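Local coordinates for S locus protein 11 (Brassica campestris, PDB 6KYW), which is a secreted, cysteine-rich pollen protein of the defensin-like family, probably acting as the male self-recognition signal in Brassica self-incompatibility, at residues E17-C20 / K21-Y24. Sequence-based numbering, arbitrary orientation.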
loop_
_atom_site.group_PDB
_atom_site.type_symbol
_atom_site.label_atom_id
_atom_site.label_comp_id
_atom_site.label_asym_id
_atom_site.label_seq_id
_atom_site.Cartn_x
_atom_site.Cartn_y
_atom_site.Cartn_z
ATOM N N GLU C 17 19.212 -5.402 7.745
ATOM C CA GLU C 17 19.465 -6.835 7.656
ATOM C C GLU C 17 20.336 -7.317 8.811
ATOM O O GLU C 17 20.155 -8.434 9.311
ATOM C CB GLU C 17 20.122 -7.172 6.320
ATOM C CG GLU C 17 20.559 -8.621 6.194
ATOM C CD GLU C 17 19.428 -9.518 5.732
ATOM O OE1 GLU C 17 19.658 -10.720 5.467
ATOM O OE2 GLU C 17 18.299 -9.008 5.619
ATOM N N GLU C 18 21.289 -6.491 9.248
ATOM C CA GLU C 18 22.059 -6.840 10.436
ATOM C C GLU C 18 21.195 -6.756 11.687
ATOM O O GLU C 18 21.320 -7.576 12.601
ATOM C CB GLU C 18 23.291 -5.938 10.545
ATOM C CG GLU C 18 24.409 -6.325 9.570
ATOM C CD GLU C 18 24.408 -7.830 9.217
ATOM O OE1 GLU C 18 23.792 -8.211 8.188
ATOM O OE2 GLU C 18 25.033 -8.631 9.956
ATOM N N LYS C 19 20.287 -5.792 11.726
ATOM C CA LYS C 19 19.375 -5.685 12.853
ATOM C C LYS C 19 18.432 -6.891 12.940
ATOM O O LYS C 19 18.048 -7.280 14.045
ATOM C CB LYS C 19 18.603 -4.363 12.744
ATOM C CG LYS C 19 17.520 -4.150 13.790
ATOM C CD LYS C 19 17.946 -3.165 14.874
ATOM C CE LYS C 19 16.883 -3.054 15.981
ATOM N NZ LYS C 19 16.801 -4.274 16.852
ATOM N N CYS C 20 18.047 -7.506 11.809
ATOM C CA CYS C 20 17.176 -8.681 11.889
ATOM C C CYS C 20 17.858 -9.788 12.681
ATOM O O CYS C 20 17.199 -10.573 13.379
ATOM C CB CYS C 20 16.820 -9.219 10.499
ATOM S SG CYS C 20 15.778 -8.225 9.400
ATOM N N LYS C 21 19.184 -9.866 12.566
ATOM C CA LYS C 21 19.996 -10.882 13.218
ATOM C C LYS C 21 19.982 -10.780 14.738
ATOM O O LYS C 21 20.428 -11.719 15.392
ATOM C CB LYS C 21 21.428 -10.779 12.707
ATOM C CG LYS C 21 22.263 -11.997 12.954
ATOM C CD LYS C 21 23.268 -12.157 11.836
ATOM C CE LYS C 21 22.577 -12.003 10.496
ATOM N NZ LYS C 21 23.572 -11.841 9.414
ATOM N N THR C 22 19.484 -9.681 15.315
ATOM C CA THR C 22 19.389 -9.561 16.768
ATOM C C THR C 22 18.174 -10.266 17.359
ATOM O O THR C 22 18.026 -10.293 18.585
ATOM C CB THR C 22 19.332 -8.080 17.193
ATOM O OG1 THR C 22 19.621 -7.987 18.590
ATOM C CG2 THR C 22 17.920 -7.484 16.985
ATOM N N LEU C 23 17.269 -10.796 16.543
ATOM C CA LEU C 23 16.015 -11.270 17.110
ATOM C C LEU C 23 16.221 -12.519 17.961
ATOM O O LEU C 23 15.633 -12.643 19.043
ATOM C CB LEU C 23 15.006 -11.540 15.998
ATOM C CG LEU C 23 14.354 -10.330 15.342
ATOM C CD1 LEU C 23 13.358 -10.822 14.274
ATOM C CD2 LEU C 23 13.697 -9.399 16.388
ATOM N N TYR C 24 17.031 -13.459 17.478
ATOM C CA TYR C 24 17.407 -14.698 18.139
ATOM C C TYR C 24 18.923 -14.819 18.106
ATOM O O TYR C 24 19.574 -14.265 17.219
ATOM C CB TYR C 24 16.788 -15.928 17.450
ATOM C CG TYR C 24 15.272 -16.028 17.518
ATOM C CD1 TYR C 24 14.639 -16.585 18.623
ATOM C CD2 TYR C 24 14.479 -15.581 16.468
ATOM C CE1 TYR C 24 13.272 -16.678 18.695
ATOM C CE2 TYR C 24 13.097 -15.670 16.522
ATOM C CZ TYR C 24 12.494 -16.225 17.640
ATOM O OH TYR C 24 11.114 -16.326 17.705
#
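E17 O lies 3.7 Å from K21 N where helix 14-20 of this defensin-like, disulfide-stabilised fold, packed beside a three-stranded antiparallel sheet, leads into a type I beta turn from C20 to L23. The E17 carboxylate bonds to the T30 hydroxyl and the C31 amide of strand 29-33, tying the helix to that strand. At E18 two links reach K21. The side chains run alongside each other, and OE2 stands 3.6 Å from K21 NZ in a loose, exposed salt bridge. On the main chain, K21 N bonds only weakly to E18 O, its N-H...O angle being 129°. K19 continues the i to i+3 pattern: its O accepts from T22 N in a fairly straight bond (161°), the donor standing above the carbonyl plane. The K19 side chain, with CG anti to the backbone N (chi1 175°) and bends at chi2 and chi4, lies beside that of T22. Its NZ comes 3.4 Å from the methyl CG2 of T22, and the K19 side chain also touches F6 of strand 5-9. The SG of C20 is bonded to that of C41 in strand 38-43, a disulfide that ties this part of the chain covalently to the sheet. The turn closes through C20 O, which takes L23 N at 3.2 Å and has L23 CG at 3.5 Å.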